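Activator of Hsp90 ATPase homologue 1/2-like C-terminal domain-containing protein (Mycobacterium smegmatis, PDB 3UID) probably acts as the toxin of a type II toxin-antitoxin system, with a fold of the Bet v 1-like SRPBCC superfamily and membership of the AHA1 family. Local coordinates at residues Thr4-Asp9 against Leu13-Thr18; Ala23-Ile28 against Glu85-Ser90; Trp42-His47 against Ala148-Asn153; Asp93-Glu98 against Gln137-Met142; Tyr113-His118 against Thr122-Val127. All blocks are in the same frame, centred on the assembly; numbering follows the deposited sequence.

Interaction 1: Thr4-Asp9 against Leu13-Thr18; sequences TDVKHD and LTLTIT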
# COMPACT_ATOMS: atom_id res chain seq x y z
N THR A 4 2.49 13.93 1.22
CA THR A 4 2.20 15.23 1.82
C THR A 4 2.14 15.21 3.35
O THR A 4 2.27 16.27 3.98
CB THR A 4 0.91 15.86 1.25
OG1 THR A 4 -0.21 15.00 1.54
CG2 THR A 4 1.01 16.06 -0.26
N ASP A 5 1.93 14.03 3.94
CA ASP A 5 1.91 13.90 5.40
C ASP A 5 2.11 12.46 5.81
O ASP A 5 1.66 11.55 5.14
CB ASP A 5 0.58 14.39 5.97
CG ASP A 5 0.64 14.60 7.48
OD1 ASP A 5 1.25 15.59 7.93
OD2 ASP A 5 0.08 13.77 8.22
N VAL A 6 2.80 12.28 6.93
CA VAL A 6 2.91 11.00 7.60
C VAL A 6 2.58 11.24 9.06
O VAL A 6 3.15 12.13 9.69
CB VAL A 6 4.34 10.46 7.49
CG1 VAL A 6 4.50 9.19 8.33
CG2 VAL A 6 4.69 10.20 6.02
N LYS A 7 1.64 10.47 9.60
CA LYS A 7 1.30 10.60 11.01
C LYS A 7 1.11 9.27 11.73
O LYS A 7 0.28 8.45 11.34
CB LYS A 7 0.05 11.46 11.22
CG LYS A 7 -0.16 11.78 12.69
CD LYS A 7 -1.37 12.65 12.97
CE LYS A 7 -1.61 12.72 14.48
NZ LYS A 7 -2.78 13.56 14.85
N HIS A 8 1.91 9.08 12.77
CA HIS A 8 1.71 7.98 13.71
C HIS A 8 0.89 8.51 14.86
O HIS A 8 1.37 9.31 15.66
CB HIS A 8 3.06 7.47 14.23
CG HIS A 8 2.95 6.44 15.31
ND1 HIS A 8 4.04 6.05 16.07
CD2 HIS A 8 1.90 5.73 15.78
CE1 HIS A 8 3.67 5.14 16.95
NE2 HIS A 8 2.37 4.93 16.80
N ASP A 9 -0.36 8.06 14.95
CA ASP A 9 -1.26 8.47 16.00
C ASP A 9 -1.17 7.46 17.15
O ASP A 9 -1.64 6.33 17.03
CB ASP A 9 -2.68 8.58 15.43
CG ASP A 9 -3.66 9.22 16.39
OD1 ASP A 9 -3.52 9.03 17.62
OD2 ASP A 9 -4.60 9.90 15.91
N LEU A 13 -3.34 3.88 17.55
CA LEU A 13 -2.49 2.84 16.98
C LEU A 13 -2.60 2.85 15.46
O LEU A 13 -2.65 1.79 14.82
CB LEU A 13 -2.85 1.46 17.53
CG LEU A 13 -2.79 1.32 19.05
CD1 LEU A 13 -3.22 -0.07 19.46
CD2 LEU A 13 -1.39 1.65 19.56
N THR A 14 -2.61 4.04 14.87
CA THR A 14 -2.69 4.16 13.42
C THR A 14 -1.46 4.80 12.81
O THR A 14 -0.81 5.65 13.43
CB THR A 14 -3.93 4.97 12.96
OG1 THR A 14 -3.95 6.26 13.58
CG2 THR A 14 -5.21 4.22 13.31
N LEU A 15 -1.13 4.34 11.61
CA LEU A 15 -0.15 5.03 10.76
C LEU A 15 -0.86 5.48 9.50
O LEU A 15 -1.38 4.66 8.74
CB LEU A 15 1.02 4.11 10.42
CG LEU A 15 1.98 4.66 9.37
CD1 LEU A 15 2.70 5.90 9.89
CD2 LEU A 15 2.99 3.60 8.96
N THR A 16 -0.93 6.79 9.30
CA THR A 16 -1.63 7.37 8.17
C THR A 16 -0.65 8.09 7.26
O THR A 16 0.12 8.94 7.72
CB THR A 16 -2.74 8.33 8.64
OG1 THR A 16 -3.68 7.61 9.44
CG2 THR A 16 -3.47 8.91 7.45
N ILE A 17 -0.65 7.71 5.99
CA ILE A 17 0.15 8.39 5.00
C ILE A 17 -0.81 9.08 4.02
O ILE A 17 -1.78 8.48 3.56
CB ILE A 17 1.08 7.42 4.28
CG1 ILE A 17 2.03 6.78 5.31
CG2 ILE A 17 1.85 8.14 3.18
CD1 ILE A 17 3.20 6.04 4.71
N THR A 18 -0.55 10.35 3.75
CA THR A 18 -1.37 11.11 2.83
C THR A 18 -0.51 11.48 1.63
O THR A 18 0.67 11.81 1.77
CB THR A 18 -1.92 12.38 3.50
OG1 THR A 18 -2.61 12.03 4.71
CG2 THR A 18 -2.88 13.12 2.57
O HOH W 1 -1.16 11.55 7.19
O HOH W 2 -2.60 8.08 12.02
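The N-terminal beta hairpin, at one edge of the antiparallel sheet, pairs Thr4-Asp9 with Leu13-Thr18, the strand axes 4.7 Å apart at closest approach and running antiparallel (179° between their directions). Lys7 and Thr16 form a hydrogen-bonded pair at its middle, with Lys7 N to Thr16 O and Thr16 N to Lys7 O both 2.9 Å. Irregularities mark both ends: Thr4 and Asp5 together face Thr18 in a classic beta bulge, where Thr18 O takes the Thr4 N-H at 2.8 Å and Asp5 N only weakly, while Leu13 and Thr14 face Asp9 in a G1 bulge at the turn.

Asp5, Lys7, Asp9, Thr14, Thr16 and Thr18 share one face. One water there donates to Asp5 OD2 at 2.7 Å and to Thr16 O, and accepts from Thr18 OG1, tying three residues across the strands. A second water joins Lys7 O to the hydroxyls of Thr14 and Thr16. Asp9 and Thr14 lie side by side, Thr14 OG1 3.2 Å from Asp9 CB; that hydroxyl also bonds to Thr12 OG1 in the turn.

On the other face, Val6 CG1 meets Leu15 CD1 at 4.1 Å. The whole is an antiparallel edge hairpin with a beta bulge at each end, its water-bridged Asp, Lys and Thr face lying opposite the Val6, Leu15 and Ile17 face that packs on the helices.

Interaction 2: Ala23-Ile28 against Glu85-Ser90; sequences APVTRI and EPHSFS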
# COMPACT_ATOMS: atom_id res chain seq x y z
N ALA A 23 -3.65 13.52 -10.98
CA ALA A 23 -4.46 12.72 -11.87
C ALA A 23 -5.80 12.49 -11.19
O ALA A 23 -5.91 12.62 -9.96
CB ALA A 23 -3.77 11.38 -12.19
N PRO A 24 -6.83 12.16 -11.97
CA PRO A 24 -8.18 11.98 -11.42
C PRO A 24 -8.29 10.75 -10.53
O PRO A 24 -7.49 9.82 -10.66
CB PRO A 24 -9.05 11.81 -12.68
CG PRO A 24 -8.28 12.47 -13.77
CD PRO A 24 -6.83 12.24 -13.44
N VAL A 25 -9.28 10.76 -9.65
CA VAL A 25 -9.53 9.62 -8.77
C VAL A 25 -9.68 8.33 -9.56
O VAL A 25 -9.17 7.29 -9.14
CB VAL A 25 -10.77 9.85 -7.91
CG1 VAL A 25 -11.22 8.54 -7.32
CG2 VAL A 25 -10.46 10.87 -6.81
N THR A 26 -10.38 8.39 -10.69
CA THR A 26 -10.58 7.20 -11.51
C THR A 26 -9.26 6.60 -11.98
O THR A 26 -9.11 5.38 -12.04
CB THR A 26 -11.50 7.46 -12.72
OG1 THR A 26 -11.02 8.59 -13.46
CG2 THR A 26 -12.90 7.75 -12.24
N ARG A 27 -8.30 7.46 -12.30
CA ARG A 27 -6.96 7.00 -12.70
C ARG A 27 -6.20 6.31 -11.56
O ARG A 27 -5.62 5.24 -11.75
CB ARG A 27 -6.11 8.15 -13.24
CG ARG A 27 -4.63 7.73 -13.45
CD ARG A 27 -4.55 6.78 -14.62
NE ARG A 27 -3.21 6.21 -14.82
CZ ARG A 27 -2.82 5.02 -14.36
NH1 ARG A 27 -3.65 4.27 -13.65
NH2 ARG A 27 -1.60 4.58 -14.61
N ILE A 28 -6.18 6.93 -10.38
CA ILE A 28 -5.50 6.36 -9.23
C ILE A 28 -6.11 5.02 -8.83
O ILE A 28 -5.40 4.09 -8.47
CB ILE A 28 -5.48 7.35 -8.05
CG1 ILE A 28 -4.86 8.68 -8.49
CG2 ILE A 28 -4.68 6.77 -6.89
CD1 ILE A 28 -3.41 8.58 -8.95
N GLU A 85 -15.54 1.34 -5.50
CA GLU A 85 -14.88 2.02 -6.62
C GLU A 85 -15.59 3.34 -6.96
O GLU A 85 -16.82 3.40 -7.00
CB GLU A 85 -14.89 1.10 -7.86
CG GLU A 85 -14.27 1.75 -9.08
CD GLU A 85 -14.34 0.85 -10.32
OE1 GLU A 85 -14.65 -0.35 -10.17
OE2 GLU A 85 -14.08 1.35 -11.43
N PRO A 86 -14.81 4.41 -7.22
CA PRO A 86 -13.35 4.49 -7.18
C PRO A 86 -12.85 5.19 -5.92
O PRO A 86 -11.72 5.67 -5.91
CB PRO A 86 -13.06 5.41 -8.36
CG PRO A 86 -14.18 6.40 -8.29
CD PRO A 86 -15.40 5.59 -7.87
N HIS A 87 -13.66 5.25 -4.86
CA HIS A 87 -13.28 6.07 -3.71
C HIS A 87 -12.55 5.35 -2.59
O HIS A 87 -11.79 5.97 -1.87
CB HIS A 87 -14.48 6.83 -3.15
CG HIS A 87 -14.91 7.98 -4.00
ND1 HIS A 87 -16.10 7.99 -4.69
CD2 HIS A 87 -14.29 9.15 -4.29
CE1 HIS A 87 -16.21 9.12 -5.36
NE2 HIS A 87 -15.13 9.85 -5.13
N SER A 88 -12.75 4.04 -2.44
CA SER A 88 -12.12 3.39 -1.30
C SER A 88 -12.10 1.87 -1.40
O SER A 88 -12.96 1.29 -2.07
CB SER A 88 -12.88 3.78 -0.02
OG SER A 88 -12.19 3.39 1.15
N PHE A 89 -11.10 1.25 -0.78
CA PHE A 89 -11.14 -0.18 -0.48
C PHE A 89 -10.51 -0.45 0.87
O PHE A 89 -9.74 0.37 1.38
CB PHE A 89 -10.60 -1.07 -1.63
CG PHE A 89 -9.12 -0.95 -1.90
CD1 PHE A 89 -8.22 -1.83 -1.31
CD2 PHE A 89 -8.63 0.03 -2.76
CE1 PHE A 89 -6.85 -1.75 -1.57
CE2 PHE A 89 -7.26 0.11 -3.02
CZ PHE A 89 -6.37 -0.78 -2.42
N SER A 90 -10.87 -1.58 1.47
CA SER A 90 -10.43 -1.91 2.81
C SER A 90 -9.93 -3.33 2.84
O SER A 90 -10.45 -4.18 2.10
CB SER A 90 -11.59 -1.76 3.79
OG SER A 90 -12.09 -0.43 3.80
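Val25, in the first turn of helix 25-33, packs on Pro86 in the turn between strands 73-84 and 88-96 of the antiparallel sheet that forms the body of this Bet v 1-like fold. Ala23 leads into the helix, and its carbonyl oxygen accepts a hydrogen bond from Thr122 OG1 of strand 121-129. Pro24 follows at the N-cap position, and its carbonyl oxygen receives a helical bond from Ile28 N, at 3.2 Å.

Val25 carries the contact. Its CB points toward the turn, and with CG1 anti to the backbone N (chi1 164°) that methyl is thrust at Pro86, whose side chain it crosses at about a right angle. The methyl sits against two ring carbons of the proline, Val25 CG1 lying 3.8 Å from both CB and CG of Pro86. Val25 also touches Glu117 and Thr122, so it packs on both the turn and the sheet.

Thr26 adds a looser touch at the margin, its methyl CG2 4.4 Å from Pro86 CG. Ile28 turns elsewhere, onto Phe115 and Thr122 in the sheet.

Pro86 follows a cis peptide bond, and its ring is also touched by Trp29, one turn after Val25. Beyond it His87 and Ser88 both face Asp84 in a classic beta bulge, and in the conformer described His87 NE2 is hydrogen-bonded to Glu117 OE2. No hydrogen bond crosses between the segments and the packing is mainly hydrocarbon, yet Val25 CG1 stands 3.2 Å from Pro86 O, a buried carbonyl oxygen without a polar partner in the model.

Interaction 3: Trp42-His47 against Ala148-Asn153; sequences WGPPSH and ASSAIN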
# COMPACT_ATOMS: atom_id res chain seq x y z
N TRP A 42 5.04 -0.69 -6.94
CA TRP A 42 5.67 -1.37 -5.81
C TRP A 42 7.09 -1.84 -6.12
O TRP A 42 7.85 -2.16 -5.19
CB TRP A 42 4.84 -2.59 -5.40
CG TRP A 42 3.65 -2.29 -4.57
CD1 TRP A 42 3.27 -1.08 -4.06
CD2 TRP A 42 2.66 -3.23 -4.14
NE1 TRP A 42 2.12 -1.21 -3.33
CE2 TRP A 42 1.72 -2.52 -3.36
CE3 TRP A 42 2.49 -4.60 -4.31
CZ2 TRP A 42 0.61 -3.14 -2.77
CZ3 TRP A 42 1.38 -5.22 -3.73
CH2 TRP A 42 0.47 -4.49 -2.96
N GLY A 43 7.43 -1.89 -7.40
CA GLY A 43 8.71 -2.43 -7.85
C GLY A 43 9.50 -1.55 -8.81
O GLY A 43 9.61 -1.85 -10.00
N PRO A 44 10.09 -0.47 -8.28
CA PRO A 44 11.10 0.27 -9.05
C PRO A 44 12.30 -0.66 -9.34
O PRO A 44 12.40 -1.74 -8.74
CB PRO A 44 11.49 1.41 -8.11
CG PRO A 44 11.22 0.89 -6.75
CD PRO A 44 10.09 -0.09 -6.86
N PRO A 45 13.18 -0.27 -10.27
CA PRO A 45 14.26 -1.17 -10.71
C PRO A 45 15.09 -1.75 -9.57
O PRO A 45 15.44 -2.93 -9.62
CB PRO A 45 15.12 -0.25 -11.59
CG PRO A 45 14.16 0.77 -12.11
CD PRO A 45 13.23 1.03 -10.96
N SER A 46 15.40 -0.93 -8.57
CA SER A 46 16.24 -1.37 -7.45
C SER A 46 15.53 -2.27 -6.43
O SER A 46 16.19 -2.98 -5.68
CB SER A 46 16.87 -0.18 -6.73
OG SER A 46 15.89 0.58 -6.07
N HIS A 47 14.20 -2.24 -6.40
CA HIS A 47 13.42 -3.01 -5.44
C HIS A 47 12.26 -3.73 -6.11
O HIS A 47 11.09 -3.34 -5.94
CB HIS A 47 12.88 -2.10 -4.33
CG HIS A 47 13.95 -1.56 -3.44
ND1 HIS A 47 14.80 -0.54 -3.81
CD2 HIS A 47 14.33 -1.93 -2.19
CE1 HIS A 47 15.65 -0.30 -2.83
NE2 HIS A 47 15.39 -1.12 -1.84
N ALA A 148 6.23 2.66 1.50
CA ALA A 148 4.98 3.33 1.10
C ALA A 148 5.30 4.60 0.32
O ALA A 148 4.66 4.90 -0.70
CB ALA A 148 4.14 3.63 2.31
N SER A 149 6.30 5.34 0.78
CA SER A 149 6.75 6.54 0.09
C SER A 149 7.29 6.25 -1.31
O SER A 149 7.01 6.99 -2.25
CB SER A 149 7.81 7.28 0.91
OG SER A 149 7.28 7.72 2.14
N SER A 150 8.08 5.19 -1.45
CA SER A 150 8.56 4.79 -2.76
C SER A 150 7.40 4.53 -3.73
O SER A 150 7.44 4.99 -4.88
CB SER A 150 9.44 3.54 -2.67
OG SER A 150 9.84 3.08 -3.96
N ALA A 151 6.38 3.81 -3.28
CA ALA A 151 5.26 3.49 -4.15
C ALA A 151 4.55 4.77 -4.58
O ALA A 151 4.19 4.92 -5.75
CB ALA A 151 4.29 2.53 -3.47
N ILE A 152 4.37 5.68 -3.65
CA ILE A 152 3.75 6.97 -3.96
C ILE A 152 4.55 7.76 -5.00
O ILE A 152 3.97 8.30 -5.96
CB ILE A 152 3.53 7.78 -2.68
CG1 ILE A 152 2.33 7.19 -1.92
CG2 ILE A 152 3.26 9.26 -2.99
CD1 ILE A 152 2.35 7.53 -0.42
N ASN A 153 5.86 7.77 -4.86
CA ASN A 153 6.70 8.42 -5.85
C ASN A 153 6.65 7.72 -7.20
O ASN A 153 6.70 8.37 -8.23
CB ASN A 153 8.14 8.56 -5.36
CG ASN A 153 8.24 9.48 -4.17
OD1 ASN A 153 7.43 10.40 -4.01
ND2 ASN A 153 9.22 9.23 -3.31
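Trp42 and Pro44, in the segment that leads from helix 35-42 toward strand 50-54, touch one side of helix 144-158, the long C-terminal helix of this Bet v 1-like fold. Ala151 CB reaches Trp42 CD1 at 3.8 Å, lying in the plane of the indole at its edge rather than over a face. The second touch is Pro44 CG against Ser150 OG, also 3.8 Å, a carbon-to-hydroxyl contact without a hydrogen bond.

The torsions fit these touches. CB of Trp42 points away from the helix, but CG is set anti to the carbonyl carbon (chi1 -80°), which carries the five-membered ring back to Ala151. Ser150 OG lies anti to its backbone N (chi1 176°), aimed at the proline.

Farther out, the indole also meets the rings of Tyr64, edge to face, and Trp78, so aromatic residues of the sheet help to place it. Elsewhere on the helix, Ile152 packs on Ala19 and Phe21 of strand 14-21. From Pro44 to His47 the chain makes a type I beta turn, closed by His47 N to Pro44 O at 3.0 Å; within it the side chains of Ser46 and His47 are joined by a short hydrogen bond, Ser46 OG to His47 ND1 2.7 Å.

Interaction 4: Asp93-Glu98 against Gln137-Met142; sequences DGFADE and QQVLDM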
# COMPACT_ATOMS: atom_id res chain seq x y z
N ASP A 93 -4.05 -6.91 6.26
CA ASP A 93 -2.74 -7.21 5.67
C ASP A 93 -1.86 -8.02 6.61
O ASP A 93 -1.77 -7.71 7.80
CB ASP A 93 -2.05 -5.89 5.29
CG ASP A 93 -0.61 -6.09 4.86
OD1 ASP A 93 -0.39 -6.65 3.77
OD2 ASP A 93 0.29 -5.69 5.63
N GLY A 94 -1.22 -9.06 6.06
CA GLY A 94 -0.34 -9.90 6.84
C GLY A 94 0.99 -10.18 6.15
O GLY A 94 1.07 -10.14 4.93
N PHE A 95 2.02 -10.45 6.95
CA PHE A 95 3.33 -10.83 6.43
C PHE A 95 3.41 -12.34 6.27
O PHE A 95 2.81 -13.08 7.05
CB PHE A 95 4.44 -10.38 7.38
CG PHE A 95 4.56 -8.89 7.49
CD1 PHE A 95 5.00 -8.14 6.40
CD2 PHE A 95 4.22 -8.23 8.66
CE1 PHE A 95 5.11 -6.76 6.50
CE2 PHE A 95 4.33 -6.86 8.76
CZ PHE A 95 4.77 -6.12 7.68
N ALA A 96 4.17 -12.79 5.27
CA ALA A 96 4.22 -14.22 4.96
C ALA A 96 5.55 -14.68 4.37
O ALA A 96 6.41 -13.87 4.01
CB ALA A 96 3.08 -14.59 4.00
N ASP A 97 5.71 -16.00 4.28
CA ASP A 97 6.87 -16.60 3.64
C ASP A 97 6.63 -16.72 2.14
O ASP A 97 5.65 -16.19 1.63
CB ASP A 97 7.25 -17.94 4.31
CG ASP A 97 6.19 -19.02 4.15
OD1 ASP A 97 5.34 -18.90 3.24
OD2 ASP A 97 6.24 -20.01 4.92
N GLU A 98 7.54 -17.39 1.44
CA GLU A 98 7.45 -17.45 -0.02
C GLU A 98 6.17 -18.15 -0.48
O GLU A 98 5.69 -17.92 -1.59
CB GLU A 98 8.68 -18.17 -0.58
CG GLU A 98 8.81 -18.08 -2.09
CD GLU A 98 9.54 -16.84 -2.56
OE1 GLU A 98 10.06 -16.09 -1.70
OE2 GLU A 98 9.60 -16.60 -3.79
N GLN A 137 5.24 -0.61 16.27
CA GLN A 137 6.65 -0.23 16.36
C GLN A 137 7.51 -1.17 15.54
O GLN A 137 8.43 -0.74 14.86
CB GLN A 137 7.12 -0.22 17.82
CG GLN A 137 8.52 0.35 17.99
CD GLN A 137 8.65 1.72 17.36
OE1 GLN A 137 7.92 2.65 17.71
NE2 GLN A 137 9.57 1.85 16.42
N GLN A 138 7.20 -2.46 15.59
CA GLN A 138 8.01 -3.44 14.87
C GLN A 138 7.89 -3.26 13.36
O GLN A 138 8.86 -3.40 12.63
CB GLN A 138 7.64 -4.87 15.27
CG GLN A 138 8.59 -5.91 14.70
CD GLN A 138 8.27 -7.32 15.15
OE1 GLN A 138 7.69 -7.53 16.21
NE2 GLN A 138 8.63 -8.30 14.32
N VAL A 139 6.69 -2.92 12.90
CA VAL A 139 6.46 -2.68 11.48
C VAL A 139 7.13 -1.37 11.04
O VAL A 139 7.69 -1.30 9.94
CB VAL A 139 4.96 -2.69 11.15
CG1 VAL A 139 4.72 -2.25 9.72
CG2 VAL A 139 4.39 -4.08 11.40
N LEU A 140 7.10 -0.35 11.90
CA LEU A 140 7.83 0.89 11.60
C LEU A 140 9.32 0.60 11.45
O LEU A 140 9.99 1.16 10.58
CB LEU A 140 7.59 1.95 12.68
CG LEU A 140 6.23 2.66 12.69
CD1 LEU A 140 6.01 3.37 14.03
CD2 LEU A 140 6.07 3.63 11.53
N ASP A 141 9.84 -0.30 12.27
CA ASP A 141 11.26 -0.59 12.25
C ASP A 141 11.68 -1.37 11.01
O ASP A 141 12.85 -1.35 10.62
CB ASP A 141 11.67 -1.33 13.52
CG ASP A 141 11.72 -0.41 14.74
OD1 ASP A 141 11.65 0.82 14.57
OD2 ASP A 141 11.85 -0.93 15.87
N MET A 142 10.72 -2.05 10.39
CA MET A 142 10.96 -2.81 9.16
C MET A 142 11.03 -1.93 7.93
O MET A 142 11.37 -2.39 6.84
CB MET A 142 9.86 -3.86 8.96
CG MET A 142 9.94 -5.04 9.92
SD MET A 142 8.43 -6.02 9.89
CE MET A 142 8.09 -6.04 8.14
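A methionine methyl set over the face of a phenylalanine is the striking feature here: Met142 CE stands 3.8 Å from the centroid of the Phe95 ring, 30° off the ring normal, in a CH-pi contact. The methyl leans toward one side of the ring, where Met142 CE lies 3.4 Å from Phe95 CZ and 3.5 Å from Phe95 CE1. Its sulfur follows obliquely, Met142 SD 4.7 Å from the Phe95 centroid, which adds a Met-aromatic contact. The two side chains approach from opposite directions, and the bend at the end of the methionine chain (chi3 41°) swings CE onto the ring.

Val139 comes at the rim instead. Its CG2 lies in the ring plane, 3.8 Å from Phe95 CE2, so one methyl meets the face and another the edge of a single ring. No hydrogen bond crosses between the segments.

Phe95 thus links strand 88-96 to helix 133-141 and to Met142 just beyond it, side chains bridging backbones whose nearest CA atoms, those of Phe95 and Val139, are 10.1 Å apart. Thr104 also touches the ring, while Val139 continues the packing to Tyr130, after strand 121-129, and to Val144 at the start of helix 144-158.

Interaction 5: Tyr113-His118 against Thr122-Val127; sequences YTFTEH and TRATYV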
# COMPACT_ATOMS: atom_id res chain seq x y z
N TYR A 113 -7.93 2.48 2.35
CA TYR A 113 -7.41 3.44 1.38
C TYR A 113 -8.56 4.26 0.83
O TYR A 113 -9.56 3.71 0.37
CB TYR A 113 -6.77 2.71 0.21
CG TYR A 113 -5.45 2.01 0.50
CD1 TYR A 113 -4.98 1.82 1.79
CD2 TYR A 113 -4.67 1.54 -0.56
CE1 TYR A 113 -3.75 1.18 2.03
CE2 TYR A 113 -3.46 0.90 -0.35
CZ TYR A 113 -3.01 0.72 0.94
OH TYR A 113 -1.81 0.10 1.15
N THR A 114 -8.41 5.58 0.87
CA THR A 114 -9.46 6.47 0.40
C THR A 114 -8.90 7.46 -0.61
O THR A 114 -7.86 8.09 -0.36
CB THR A 114 -10.13 7.18 1.58
OG1 THR A 114 -10.63 6.19 2.49
CG2 THR A 114 -11.27 8.06 1.11
N PHE A 115 -9.59 7.60 -1.74
CA PHE A 115 -9.18 8.47 -2.84
C PHE A 115 -10.28 9.50 -3.08
O PHE A 115 -11.42 9.16 -3.41
CB PHE A 115 -8.94 7.65 -4.12
CG PHE A 115 -8.07 6.46 -3.89
CD1 PHE A 115 -6.74 6.62 -3.57
CD2 PHE A 115 -8.58 5.17 -4.00
CE1 PHE A 115 -5.92 5.52 -3.35
CE2 PHE A 115 -7.77 4.07 -3.78
CZ PHE A 115 -6.44 4.25 -3.45
N THR A 116 -9.96 10.77 -2.89
CA THR A 116 -10.96 11.82 -3.08
C THR A 116 -10.45 12.94 -3.95
O THR A 116 -9.25 13.19 -4.05
CB THR A 116 -11.47 12.35 -1.73
OG1 THR A 116 -10.36 12.78 -0.93
CG2 THR A 116 -12.24 11.26 -0.99
N GLU A 117 -11.39 13.61 -4.60
CA GLU A 117 -11.06 14.67 -5.53
C GLU A 117 -10.45 15.83 -4.76
O GLU A 117 -10.98 16.26 -3.73
CB GLU A 117 -12.31 15.11 -6.30
CG GLU A 117 -12.99 13.99 -7.11
CD GLU A 117 -13.79 13.01 -6.26
OE1 GLU A 117 -13.97 13.26 -5.04
OE2 GLU A 117 -14.24 11.97 -6.81
N HIS A 118 -9.33 16.32 -5.25
CA HIS A 118 -8.62 17.41 -4.59
C HIS A 118 -7.96 18.25 -5.68
O HIS A 118 -6.85 17.94 -6.12
CB HIS A 118 -7.59 16.86 -3.62
CG HIS A 118 -6.99 17.90 -2.73
ND1 HIS A 118 -5.91 18.66 -3.10
CD2 HIS A 118 -7.33 18.30 -1.48
CE1 HIS A 118 -5.60 19.49 -2.12
NE2 HIS A 118 -6.45 19.30 -1.12
N THR A 122 -6.07 14.09 -7.07
CA THR A 122 -6.47 13.12 -6.06
C THR A 122 -5.70 13.28 -4.77
O THR A 122 -4.47 13.36 -4.77
CB THR A 122 -6.24 11.68 -6.55
OG1 THR A 122 -7.04 11.45 -7.71
CG2 THR A 122 -6.60 10.65 -5.47
N ARG A 123 -6.43 13.34 -3.66
CA ARG A 123 -5.80 13.13 -2.37
C ARG A 123 -6.04 11.68 -1.97
O ARG A 123 -7.19 11.20 -1.98
CB ARG A 123 -6.39 14.06 -1.32
CG ARG A 123 -5.93 13.70 0.09
CD ARG A 123 -6.45 14.69 1.11
NE ARG A 123 -5.88 16.01 0.87
CZ ARG A 123 -6.18 17.09 1.59
NH1 ARG A 123 -7.06 17.00 2.58
NH2 ARG A 123 -5.61 18.26 1.31
N ALA A 124 -4.96 10.98 -1.66
CA ALA A 124 -5.04 9.59 -1.22
C ALA A 124 -4.68 9.52 0.25
O ALA A 124 -3.63 10.03 0.64
CB ALA A 124 -4.10 8.73 -2.02
N THR A 125 -5.53 8.86 1.04
CA THR A 125 -5.26 8.68 2.45
C THR A 125 -5.19 7.19 2.74
O THR A 125 -6.14 6.46 2.46
CB THR A 125 -6.34 9.33 3.32
OG1 THR A 125 -6.45 10.72 2.97
CG2 THR A 125 -6.00 9.20 4.79
N TYR A 126 -4.05 6.75 3.25
CA TYR A 126 -3.82 5.35 3.55
C TYR A 126 -3.72 5.18 5.06
O TYR A 126 -2.72 5.59 5.67
CB TYR A 126 -2.51 4.89 2.90
CG TYR A 126 -2.35 5.20 1.42
CD1 TYR A 126 -2.69 4.25 0.45
CD2 TYR A 126 -1.83 6.41 0.98
CE1 TYR A 126 -2.50 4.51 -0.91
CE2 TYR A 126 -1.65 6.69 -0.38
CZ TYR A 126 -1.99 5.73 -1.31
OH TYR A 126 -1.82 5.99 -2.66
N VAL A 127 -4.74 4.58 5.66
CA VAL A 127 -4.81 4.45 7.11
C VAL A 127 -4.66 3.00 7.53
O VAL A 127 -5.50 2.16 7.19
CB VAL A 127 -6.15 4.97 7.69
CG1 VAL A 127 -6.18 4.83 9.21
CG2 VAL A 127 -6.41 6.43 7.27
O HOH W 3 -8.77 6.22 4.55
O HOH W 4 -8.75 10.82 0.57
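Tyr126, in the hairpin of strands 109-118 and 121-129, starts with CB 4.0 Å from Tyr113 CE1. Next along the side chain, CD1 stands over the centre of the Tyr113 ring, 3.3 Å above its plane, and CE1 follows near CD2 and CE2 of that ring. This is a T-shaped stack, the edge of Tyr126 against the face of Tyr113, with centroids 4.6 Å apart and planes at 84°. At the tip, Tyr126 OH passes the edge of the Phe115 ring and is hydrogen-bonded to Tyr32 OH of helix 25-33. Phe115 also receives Ala124 CB at its edge, 3.7 Å from Phe115 CD1.

The backbones that carry these rings pair antiparallel. Thr114 N to Thr125 O is 2.9 Å and Thr125 N to Thr114 O 2.8 Å; Thr116 and Arg123 form the next hydrogen-bonded pair. Two waters sit on the threonine face: one donates to Arg123 O and bonds Thr116 OG1, and another bonds Thr114 OG1.

Near the turn, His118 has CG anti to its N (chi1 -170°), which brings CD2 over one face of the Arg123 guanidinium, 3.1 Å above the plane and toward its rim. Their planes differ by 32°, and the close approach of NE2 to NH2 is too poorly angled for a hydrogen bond. Arg123 NH2 also has a long, weak ion pair with Glu20 OE2. Nearness to the guanidinium would probably favour a neutral imidazole.

How the interactions relate
Interactions 1 and 5 are hairpins of the same sheet, joined where strands 14-21 and 121-129 run side by side: Ile17 O lies 2.9 Å from Tyr126 N, a probable hydrogen bond. Interaction 2 abuts interaction 5, with centres 8 Å apart, where the chain entering strand 88-96 meets strand 109-118, His87 O 2.7 Å from Phe115 N, a probable hydrogen bond. Helix 144-158 brings interaction 3 against interaction 1, Ala148 CB meeting Ile17 CD1 at 3.5 Å, and against interaction 5 through Ile152 and Tyr126. Interaction 4 reaches interaction 1 where Leu140 packs on His8 and Leu15. Interactions 2 and 4 both use strand 88-96, yet lie about 26 Å apart between centres, on opposite sides of the chain's centre.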